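Local coordinates for hypothetical protein SA0798 (Staphylococcus aureus subsp. aureus N315, PDB 1XG8) that is of unknown function, although its family is grouped with the thioredoxin clan, consistent with a thioredoxin-like fold, at residues K40-N45 / Q99-I104; D33-L38 / F48-I53; E71-D76 / Y80-M85. All blocks are in the same frame, centred on the assembly; numbering follows the deposited sequence.

Contact 1. Residues K40-N45 / Q99-I104; sequences KRKYPN and QITRFI
Y43 lays one face of its ring against I104 and brings its phenol end up to T101, so a single aromatic side chain bridges about one turn of helix 97-110. CG2 of I104 does the touching, sitting 3.8 Å from the centroid of the Y43 ring and 18° off the ring normal, a CH-pi contact displaced toward the CE2 side of the ring. The other branch of the isoleucine reaches the far flank, its CD1 lying 3.9 Å from CE1 of Y43. A beta-branched residue suits this place because its two arms spread over the flat surface.

At the outer end of the ring, Y43 OH lies 3.4 Å from CB of T101 and 3.2 Å from T101 O, but the hydrogen bond of this hydroxyl is made with OD1 of D105. K42 adds a more peripheral touch with its aliphatic part, CD lying 3.7 Å from CG2 of T101, while its ammonium is carried away by a bend at the last torsion.

Two features set these groups. Y43 is the first residue to leave the helical conformation after helix 28-42, and its CG stands anti to the carbonyl carbon (chi1 -52°), which sends the ring across toward helix 97-110. In T101 the hydroxyl is placed between N and C (chi1 58°), turned back to the carbonyl of K98, with a weaker bond to that of T97; the methyl is thereby the branch presented to K42.

Tyrosine is apt here because its ring can be buried against hydrocarbon while its hydroxyl bonds to the D105 carboxylate, one residue beyond I104. The contact is chiefly apolar, with one polar fixture that should restrain where the ring can lie.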
loop_
_atom_site.group_PDB
_atom_site.type_symbol
_atom_site.label_atom_id
_atom_site.label_comp_id
_atom_site.label_asym_id
_atom_site.label_seq_id
_atom_site.Cartn_x
_atom_site.Cartn_y
_atom_site.Cartn_z
ATOM N N LYS A 40 -11.644 3.363 -5.726
ATOM C CA LYS A 40 -12.493 4.293 -6.463
ATOM C C LYS A 40 -13.944 3.813 -6.441
ATOM O O LYS A 40 -14.882 4.609 -6.516
ATOM C CB LYS A 40 -12.021 4.408 -7.913
ATOM C CG LYS A 40 -12.992 5.171 -8.815
ATOM C CD LYS A 40 -12.565 5.143 -10.276
ATOM C CE LYS A 40 -12.456 3.718 -10.800
ATOM N NZ LYS A 40 -13.718 2.952 -10.577
ATOM N N ARG A 41 -14.117 2.502 -6.320
ATOM C CA ARG A 41 -15.437 1.891 -6.306
ATOM C C ARG A 41 -16.070 1.779 -4.919
ATOM O O ARG A 41 -17.251 2.071 -4.745
ATOM C CB ARG A 41 -15.348 0.512 -6.958
ATOM C CG ARG A 41 -16.583 -0.357 -6.828
ATOM C CD ARG A 41 -16.467 -1.536 -7.774
ATOM N NE ARG A 41 -15.192 -2.238 -7.630
ATOM C CZ ARG A 41 -14.424 -2.622 -8.650
ATOM N NH1 ARG A 41 -14.797 -2.372 -9.900
ATOM N NH2 ARG A 41 -13.282 -3.262 -8.422
ATOM N N LYS A 42 -15.287 1.364 -3.932
ATOM C CA LYS A 42 -15.796 1.210 -2.576
ATOM C C LYS A 42 -15.844 2.515 -1.792
ATOM O O LYS A 42 -16.692 2.675 -0.913
ATOM C CB LYS A 42 -14.959 0.174 -1.828
ATOM C CG LYS A 42 -15.018 -1.200 -2.473
ATOM C CD LYS A 42 -14.218 -2.216 -1.697
ATOM C CE LYS A 42 -14.640 -3.625 -2.072
ATOM N NZ LYS A 42 -16.043 -3.903 -1.653
ATOM N N TYR A 43 -14.941 3.443 -2.104
ATOM C CA TYR A 43 -14.925 4.732 -1.419
ATOM C C TYR A 43 -14.903 5.865 -2.433
ATOM O O TYR A 43 -13.923 6.600 -2.553
ATOM C CB TYR A 43 -13.724 4.822 -0.481
ATOM C CG TYR A 43 -13.638 3.645 0.463
ATOM C CD1 TYR A 43 -12.880 2.517 0.131
ATOM C CD2 TYR A 43 -14.352 3.631 1.665
ATOM C CE1 TYR A 43 -12.835 1.407 0.966
ATOM C CE2 TYR A 43 -14.316 2.519 2.512
ATOM C CZ TYR A 43 -13.551 1.412 2.149
ATOM O OH TYR A 43 -13.509 0.304 2.958
ATOM N N PRO A 44 -16.017 6.029 -3.161
ATOM C CA PRO A 44 -16.262 7.029 -4.203
ATOM C C PRO A 44 -16.030 8.458 -3.754
ATOM O O PRO A 44 -15.554 9.287 -4.528
ATOM C CB PRO A 44 -17.725 6.803 -4.564
ATOM C CG PRO A 44 -17.967 5.387 -4.180
ATOM C CD PRO A 44 -17.254 5.283 -2.882
ATOM N N ASN A 45 -16.363 8.744 -2.501
ATOM C CA ASN A 45 -16.221 10.095 -1.985
ATOM C C ASN A 45 -14.885 10.411 -1.350
ATOM O O ASN A 45 -14.687 11.514 -0.849
ATOM C CB ASN A 45 -17.340 10.397 -0.987
ATOM C CG ASN A 45 -18.721 10.199 -1.589
ATOM O OD1 ASN A 45 -19.042 10.771 -2.633
ATOM N ND2 ASN A 45 -19.545 9.384 -0.933
ATOM N N GLN A 99 -8.257 -6.490 4.440
ATOM C CA GLN A 99 -7.216 -5.736 5.139
ATOM C C GLN A 99 -7.257 -4.278 4.688
ATOM O O GLN A 99 -7.122 -3.358 5.498
ATOM C CB GLN A 99 -5.829 -6.280 4.822
ATOM C CG GLN A 99 -5.609 -7.713 5.181
ATOM C CD GLN A 99 -4.148 -8.076 5.091
ATOM O OE1 GLN A 99 -3.332 -7.577 5.875
ATOM N NE2 GLN A 99 -3.797 -8.929 4.127
ATOM N N ILE A 100 -7.424 -4.081 3.384
ATOM C CA ILE A 100 -7.495 -2.750 2.827
ATOM C C ILE A 100 -8.782 -2.058 3.271
ATOM O O ILE A 100 -8.749 -0.920 3.740
ATOM C CB ILE A 100 -7.486 -2.767 1.282
ATOM C CG1 ILE A 100 -6.327 -3.620 0.762
ATOM C CG2 ILE A 100 -7.390 -1.336 0.762
ATOM C CD1 ILE A 100 -5.001 -3.217 1.286
ATOM N N THR A 101 -9.917 -2.737 3.135
ATOM C CA THR A 101 -11.187 -2.122 3.506
ATOM C C THR A 101 -11.359 -1.891 5.002
ATOM O O THR A 101 -11.807 -0.821 5.426
ATOM C CB THR A 101 -12.396 -2.937 2.965
ATOM O OG1 THR A 101 -12.342 -4.283 3.457
ATOM C CG2 THR A 101 -12.385 -2.936 1.444
ATOM N N ARG A 102 -11.000 -2.879 5.808
ATOM C CA ARG A 102 -11.144 -2.712 7.241
ATOM C C ARG A 102 -10.255 -1.603 7.782
ATOM O O ARG A 102 -10.589 -0.968 8.775
ATOM C CB ARG A 102 -10.866 -4.034 7.958
ATOM C CG ARG A 102 -11.962 -5.061 7.732
ATOM C CD ARG A 102 -11.688 -6.367 8.445
ATOM N NE ARG A 102 -12.754 -7.333 8.187
ATOM C CZ ARG A 102 -12.807 -8.558 8.704
ATOM N NH1 ARG A 102 -11.849 -8.986 9.516
ATOM N NH2 ARG A 102 -13.827 -9.358 8.414
ATOM N N PHE A 103 -9.122 -1.368 7.133
ATOM C CA PHE A 103 -8.212 -0.312 7.567
ATOM C C PHE A 103 -8.876 1.051 7.336
ATOM O O PHE A 103 -8.833 1.927 8.192
ATOM C CB PHE A 103 -6.895 -0.380 6.788
ATOM C CG PHE A 103 -5.881 0.651 7.215
ATOM C CD1 PHE A 103 -5.035 0.408 8.291
ATOM C CD2 PHE A 103 -5.785 1.877 6.547
ATOM C CE1 PHE A 103 -4.098 1.372 8.703
ATOM C CE2 PHE A 103 -4.853 2.849 6.951
ATOM C CZ PHE A 103 -4.006 2.593 8.032
ATOM N N ILE A 104 -9.493 1.225 6.173
ATOM C CA ILE A 104 -10.168 2.476 5.851
ATOM C C ILE A 104 -11.472 2.603 6.638
ATOM O O ILE A 104 -11.727 3.639 7.264
ATOM C CB ILE A 104 -10.469 2.570 4.341
ATOM C CG1 ILE A 104 -9.158 2.677 3.567
ATOM C CG2 ILE A 104 -11.353 3.782 4.044
ATOM C CD1 ILE A 104 -9.352 2.654 2.076
#

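Contact 2. Residues D33-L38 / F48-I53; sequences DWLQPL and FKYTYI
Q36 packs over the face of Y50 in a CH-pi contact that joins helix 28-42 to strand 48-54, one of the two outermost strands of the sheet within this chain. The two elements follow each other in sequence, and the contact is partly buried, near the border between the core and the surface.

CG of Q36 stands almost exactly above the middle of the Y50 ring, 3.3 Å from its centroid and only 10° off the normal. That is close packing of a methylene on a pi face, and it is spread evenly: CG of Q36 is 3.4 Å from CD2 of Y50 and 3.8 Å from CZ. The helix backbone covers the outer part of the same ring, with CA of Q36 3.8 Å from CZ of Y50. The two side chains slide past each other in opposite directions, which brings the amide to the base of the ring, near Y50 CB, its plane turned 39° from that of the ring. Glutamine fits here because its methylenes pad the aromatic face while its polar end can lie at the margin.

Y50 CG is anti to the carbonyl carbon (chi1 -54°), which leans the ring along the helix. L35 makes a looser apolar approach, its CG 4.5 Å from CE2 of Y50; its side chain goes deeper, onto V10 of strand 8-14 and I100 of helix 97-110. Y32 and L39 also touch Y50. The proline P37 has no N-H to give to the preceding turn, and the helix is kinked there.

Strand 48-54 pairs in parallel with strand 8-14, T51 bonding to V10 and V12. Strand 8-14, helix 28-42 and strand 48-54 therefore form a beta-alpha-beta crossover, a unit found at the start of thioredoxin-like folds.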
loop_
_atom_site.group_PDB
_atom_site.type_symbol
_atom_site.label_atom_id
_atom_site.label_comp_id
_atom_site.label_asym_id
_atom_site.label_seq_id
_atom_site.Cartn_x
_atom_site.Cartn_y
_atom_site.Cartn_z
ATOM N N ASP A 33 -2.250 -1.799 -9.621
ATOM C CA ASP A 33 -3.290 -1.548 -10.607
ATOM C C ASP A 33 -4.661 -1.943 -10.092
ATOM O O ASP A 33 -5.670 -1.374 -10.497
ATOM C CB ASP A 33 -3.001 -2.324 -11.884
ATOM C CG ASP A 33 -1.863 -1.731 -12.669
ATOM O OD1 ASP A 33 -1.377 -2.408 -13.602
ATOM O OD2 ASP A 33 -1.466 -0.585 -12.354
ATOM N N TRP A 34 -4.689 -2.936 -9.209
ATOM C CA TRP A 34 -5.926 -3.444 -8.626
ATOM C C TRP A 34 -6.472 -2.497 -7.570
ATOM O O TRP A 34 -7.663 -2.210 -7.518
ATOM C CB TRP A 34 -5.631 -4.797 -8.006
ATOM C CG TRP A 34 -6.609 -5.268 -7.001
ATOM C CD1 TRP A 34 -7.809 -5.870 -7.240
ATOM C CD2 TRP A 34 -6.421 -5.288 -5.581
ATOM N NE1 TRP A 34 -8.372 -6.280 -6.059
ATOM C CE2 TRP A 34 -7.541 -5.937 -5.024
ATOM C CE3 TRP A 34 -5.409 -4.828 -4.728
ATOM C CZ2 TRP A 34 -7.680 -6.142 -3.646
ATOM C CZ3 TRP A 34 -5.544 -5.030 -3.354
ATOM C CH2 TRP A 34 -6.672 -5.683 -2.829
ATOM N N LEU A 35 -5.569 -2.013 -6.733
ATOM C CA LEU A 35 -5.899 -1.111 -5.641
ATOM C C LEU A 35 -6.650 0.148 -6.094
ATOM O O LEU A 35 -7.636 0.559 -5.473
ATOM C CB LEU A 35 -4.601 -0.731 -4.930
ATOM C CG LEU A 35 -4.617 -0.262 -3.486
ATOM C CD1 LEU A 35 -5.309 -1.281 -2.595
ATOM C CD2 LEU A 35 -3.183 -0.064 -3.056
ATOM N N GLN A 36 -6.193 0.748 -7.187
ATOM C CA GLN A 36 -6.806 1.963 -7.695
ATOM C C GLN A 36 -8.300 1.854 -7.991
ATOM O O GLN A 36 -9.084 2.651 -7.485
ATOM C CB GLN A 36 -6.024 2.462 -8.919
ATOM C CG GLN A 36 -4.756 3.229 -8.527
ATOM C CD GLN A 36 -3.635 3.151 -9.551
ATOM O OE1 GLN A 36 -3.168 2.070 -9.890
ATOM N NE2 GLN A 36 -3.184 4.304 -10.032
ATOM N N PRO A 37 -8.725 0.866 -8.797
ATOM C CA PRO A 37 -10.157 0.744 -9.096
ATOM C C PRO A 37 -10.936 0.346 -7.860
ATOM O O PRO A 37 -12.022 0.843 -7.614
ATOM C CB PRO A 37 -10.203 -0.344 -10.164
ATOM C CG PRO A 37 -8.878 -0.242 -10.814
ATOM C CD PRO A 37 -7.954 -0.065 -9.632
ATOM N N LEU A 38 -10.367 -0.571 -7.091
ATOM C CA LEU A 38 -10.987 -1.050 -5.866
ATOM C C LEU A 38 -11.479 0.102 -4.992
ATOM O O LEU A 38 -12.653 0.180 -4.650
ATOM C CB LEU A 38 -9.974 -1.874 -5.072
ATOM C CG LEU A 38 -10.443 -2.468 -3.744
ATOM C CD1 LEU A 38 -11.433 -3.589 -4.017
ATOM C CD2 LEU A 38 -9.242 -2.986 -2.956
ATOM N N PHE A 48 -7.849 9.652 -3.279
ATOM C CA PHE A 48 -6.592 8.957 -3.056
ATOM C C PHE A 48 -5.631 9.364 -4.144
ATOM O O PHE A 48 -6.040 9.652 -5.260
ATOM C CB PHE A 48 -6.787 7.435 -3.146
ATOM C CG PHE A 48 -7.667 6.863 -2.072
ATOM C CD1 PHE A 48 -7.186 6.688 -0.780
ATOM C CD2 PHE A 48 -8.985 6.516 -2.347
ATOM C CE1 PHE A 48 -8.010 6.181 0.217
ATOM C CE2 PHE A 48 -9.811 6.009 -1.354
ATOM C CZ PHE A 48 -9.324 5.843 -0.076
ATOM N N LYS A 49 -4.352 9.392 -3.809
ATOM C CA LYS A 49 -3.310 9.706 -4.776
ATOM C C LYS A 49 -2.398 8.487 -4.680
ATOM O O LYS A 49 -1.989 8.101 -3.584
ATOM C CB LYS A 49 -2.568 10.996 -4.393
ATOM C CG LYS A 49 -2.023 11.019 -2.970
ATOM C CD LYS A 49 -1.305 12.326 -2.649
ATOM C CE LYS A 49 -2.244 13.519 -2.778
ATOM N NZ LYS A 49 -1.570 14.802 -2.409
ATOM N N TYR A 50 -2.095 7.868 -5.815
ATOM C CA TYR A 50 -1.270 6.665 -5.811
ATOM C C TYR A 50 0.168 6.831 -6.274
ATOM O O TYR A 50 0.461 7.603 -7.182
ATOM C CB TYR A 50 -1.950 5.574 -6.647
ATOM C CG TYR A 50 -3.365 5.288 -6.207
ATOM C CD1 TYR A 50 -4.395 6.178 -6.502
ATOM C CD2 TYR A 50 -3.672 4.147 -5.462
ATOM C CE1 TYR A 50 -5.699 5.944 -6.066
ATOM C CE2 TYR A 50 -4.977 3.904 -5.019
ATOM C CZ TYR A 50 -5.983 4.811 -5.327
ATOM O OH TYR A 50 -7.267 4.598 -4.885
ATOM N N THR A 51 1.062 6.088 -5.637
ATOM C CA THR A 51 2.470 6.124 -5.988
ATOM C C THR A 51 3.072 4.733 -5.883
ATOM O O THR A 51 2.762 3.974 -4.966
ATOM C CB THR A 51 3.273 7.058 -5.063
ATOM O OG1 THR A 51 2.745 8.386 -5.142
ATOM C CG2 THR A 51 4.744 7.070 -5.476
ATOM N N TYR A 52 3.931 4.407 -6.837
ATOM C CA TYR A 52 4.597 3.118 -6.855
ATOM C C TYR A 52 6.086 3.349 -6.717
ATOM O O TYR A 52 6.679 4.140 -7.451
ATOM C CB TYR A 52 4.313 2.375 -8.160
ATOM C CG TYR A 52 5.120 1.098 -8.333
ATOM C CD1 TYR A 52 4.912 -0.007 -7.506
ATOM C CD2 TYR A 52 6.083 0.994 -9.341
ATOM C CE1 TYR A 52 5.640 -1.182 -7.681
ATOM C CE2 TYR A 52 6.816 -0.178 -9.524
ATOM C CZ TYR A 52 6.588 -1.260 -8.693
ATOM O OH TYR A 52 7.302 -2.419 -8.892
ATOM N N ILE A 53 6.681 2.652 -5.761
ATOM C CA ILE A 53 8.101 2.767 -5.504
ATOM C C ILE A 53 8.816 1.431 -5.668
ATOM O O ILE A 53 8.615 0.491 -4.893
ATOM C CB ILE A 53 8.346 3.329 -4.090
ATOM C CG1 ILE A 53 7.904 4.792 -4.055
ATOM C CG2 ILE A 53 9.810 3.174 -3.699
ATOM C CD1 ILE A 53 7.965 5.405 -2.688
#

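Contact 3. Residues E71-D76 / Y80-M85; sequences ERIEQD and YPLITM
I73 meets both Y80 and L82 with its two branches, closing the short connection between the end of helix 64-74 and strand 82-85. Two residues earlier, E71 gives its carbonyl O to N of Q75 at 3.0 Å, a bond of the last helical turn. R72 turns to the following loop, pairing with E77 in a salt bridge. I73 itself points at the strand. Its CG2 lies 3.6 Å from CD2 of Y80, at the edge of the ring and near its plane, and its CD1 lies 3.8 Å from CD2 of L82. Isoleucine suits this two-way apolar fit because it is beta-branched: the longer arm, with CG1 anti to the carbonyl carbon (chi1 -62°), reaches the leucine, while the short methyl meets the tyrosine. Q75 leaves the helix, and at D76 the chain takes a positive phi, 65°, as D76 N bonds to I73 O at 2.9 Å, which begins the reversal toward Y80.

Y80 precedes a cis peptide bond to P81, reminiscent of the cis-proline loop of thioredoxin-like proteins; its hydroxyl bonds to V17 O, and its side chain touches C19. L82 pairs by backbone with Y13 of strand 8-14, on which I73 also rests. Helix 64-74 thus covers the L82 side of the sheet, whereas I83 and M85, alternating with L82, face helix 97-110, and I83 also meets helix 28-42.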
loop_
_atom_site.group_PDB
_atom_site.type_symbol
_atom_site.label_atom_id
_atom_site.label_comp_id
_atom_site.label_asym_id
_atom_site.label_seq_id
_atom_site.Cartn_x
_atom_site.Cartn_y
_atom_site.Cartn_z
ATOM N N GLU A 71 13.616 -0.081 3.945
ATOM C CA GLU A 71 14.636 -0.681 4.796
ATOM C C GLU A 71 14.136 -2.005 5.388
ATOM O O GLU A 71 14.850 -3.013 5.383
ATOM C CB GLU A 71 15.007 0.286 5.931
ATOM C CG GLU A 71 15.668 1.600 5.486
ATOM C CD GLU A 71 17.205 1.570 5.514
ATOM O OE1 GLU A 71 17.833 2.580 5.105
ATOM O OE2 GLU A 71 17.789 0.547 5.947
ATOM N N ARG A 72 12.903 -2.001 5.886
ATOM C CA ARG A 72 12.315 -3.196 6.494
ATOM C C ARG A 72 12.129 -4.305 5.471
ATOM O O ARG A 72 12.197 -5.486 5.796
ATOM C CB ARG A 72 10.971 -2.842 7.115
ATOM C CG ARG A 72 10.943 -1.421 7.592
ATOM C CD ARG A 72 9.661 -1.089 8.303
ATOM N NE ARG A 72 9.520 -1.864 9.525
ATOM C CZ ARG A 72 8.621 -1.594 10.460
ATOM N NH1 ARG A 72 7.802 -0.568 10.292
ATOM N NH2 ARG A 72 8.550 -2.338 11.556
ATOM N N ILE A 73 11.868 -3.911 4.231
ATOM C CA ILE A 73 11.688 -4.881 3.170
ATOM C C ILE A 73 13.056 -5.463 2.842
ATOM O O ILE A 73 13.217 -6.682 2.744
ATOM C CB ILE A 73 11.112 -4.229 1.898
ATOM C CG1 ILE A 73 9.724 -3.647 2.183
ATOM C CG2 ILE A 73 11.057 -5.263 0.774
ATOM C CD1 ILE A 73 9.058 -2.993 0.971
ATOM N N GLU A 74 14.047 -4.585 2.698
ATOM C CA GLU A 74 15.397 -5.011 2.359
ATOM C C GLU A 74 16.022 -5.911 3.415
ATOM O O GLU A 74 16.920 -6.694 3.118
ATOM C CB GLU A 74 16.280 -3.789 2.103
ATOM C CG GLU A 74 15.807 -2.919 0.924
ATOM C CD GLU A 74 16.176 -3.477 -0.456
ATOM O OE1 GLU A 74 16.191 -4.713 -0.623
ATOM O OE2 GLU A 74 16.433 -2.676 -1.379
ATOM N N GLN A 75 15.543 -5.811 4.648
ATOM C CA GLN A 75 16.069 -6.655 5.717
ATOM C C GLN A 75 15.135 -7.850 5.956
ATOM O O GLN A 75 15.198 -8.509 6.996
ATOM C CB GLN A 75 16.240 -5.835 7.002
ATOM N N ASP A 76 14.258 -8.110 4.990
ATOM C CA ASP A 76 13.318 -9.235 5.063
ATOM C C ASP A 76 12.269 -9.158 6.164
ATOM O O ASP A 76 11.520 -10.128 6.371
ATOM C CB ASP A 76 14.078 -10.551 5.237
ATOM C CG ASP A 76 13.782 -11.226 6.588
ATOM O OD1 ASP A 76 13.961 -10.553 7.650
ATOM O OD2 ASP A 76 13.367 -12.425 6.592
ATOM N N TYR A 80 6.927 -7.609 0.070
ATOM C CA TYR A 80 6.353 -6.682 -0.891
ATOM C C TYR A 80 5.589 -7.536 -1.906
ATOM O O TYR A 80 5.911 -8.708 -2.114
ATOM C CB TYR A 80 7.444 -5.832 -1.554
ATOM C CG TYR A 80 8.368 -6.612 -2.449
ATOM C CD1 TYR A 80 8.003 -6.929 -3.761
ATOM C CD2 TYR A 80 9.602 -7.055 -1.981
ATOM C CE1 TYR A 80 8.840 -7.664 -4.579
ATOM C CE2 TYR A 80 10.448 -7.796 -2.794
ATOM C CZ TYR A 80 10.058 -8.095 -4.091
ATOM O OH TYR A 80 10.900 -8.826 -4.887
ATOM N N PRO A 81 4.558 -6.965 -2.545
ATOM C CA PRO A 81 4.090 -5.583 -2.365
ATOM C C PRO A 81 3.793 -5.160 -0.932
ATOM O O PRO A 81 3.297 -5.945 -0.133
ATOM C CB PRO A 81 2.833 -5.529 -3.234
ATOM C CG PRO A 81 2.322 -6.947 -3.172
ATOM C CD PRO A 81 3.602 -7.731 -3.367
ATOM N N LEU A 82 4.128 -3.913 -0.616
ATOM C CA LEU A 82 3.841 -3.346 0.694
ATOM C C LEU A 82 2.929 -2.157 0.416
ATOM O O LEU A 82 3.230 -1.322 -0.440
ATOM C CB LEU A 82 5.117 -2.869 1.394
ATOM C CG LEU A 82 4.922 -2.060 2.691
ATOM C CD1 LEU A 82 4.410 -2.944 3.812
ATOM C CD2 LEU A 82 6.250 -1.442 3.096
ATOM N N ILE A 83 1.804 -2.101 1.117
ATOM C CA ILE A 83 0.863 -1.011 0.942
ATOM C C ILE A 83 0.862 -0.114 2.167
ATOM O O ILE A 83 0.838 -0.604 3.296
ATOM C CB ILE A 83 -0.589 -1.529 0.748
ATOM C CG1 ILE A 83 -0.664 -2.456 -0.466
ATOM C CG2 ILE A 83 -1.537 -0.351 0.573
ATOM C CD1 ILE A 83 -2.071 -2.789 -0.922
ATOM N N THR A 84 0.922 1.196 1.948
ATOM C CA THR A 84 0.851 2.143 3.058
ATOM C C THR A 84 -0.088 3.260 2.641
ATOM O O THR A 84 -0.171 3.598 1.461
ATOM C CB THR A 84 2.220 2.783 3.439
ATOM O OG1 THR A 84 2.711 3.553 2.345
ATOM C CG2 THR A 84 3.235 1.722 3.831
ATOM N N MET A 85 -0.825 3.804 3.601
ATOM C CA MET A 85 -1.744 4.910 3.327
ATOM C C MET A 85 -1.438 6.010 4.325
ATOM O O MET A 85 -1.602 5.830 5.532
ATOM C CB MET A 85 -3.203 4.484 3.462
ATOM C CG MET A 85 -4.173 5.641 3.209
ATOM S SD MET A 85 -5.915 5.165 3.203
ATOM C CE MET A 85 -6.206 4.936 4.937
#

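Overall arrangement
The contacts divide between the two faces of one sheet. Contacts 1 and 2 share helix 28-42 and have centres about 12 Å apart; F48 links them, its CZ packing 3.8 Å from CD1 of I104. Contact 3 lies on the other side of the chain's centre, about 21 Å from contact 1 and about 16 Å from contact 2, centre to centre. Its strand reaches both: CD1 of I83 is 3.6 Å from CD2 of L35 and 3.7 Å from CD1 of I100. Helices 28-42 and 97-110 lie on one face, helix 64-74 on the other, consistent with a thioredoxin-like fold; the cis peptide bond before P81 lies at the end of strand 82-85 away from contact 1.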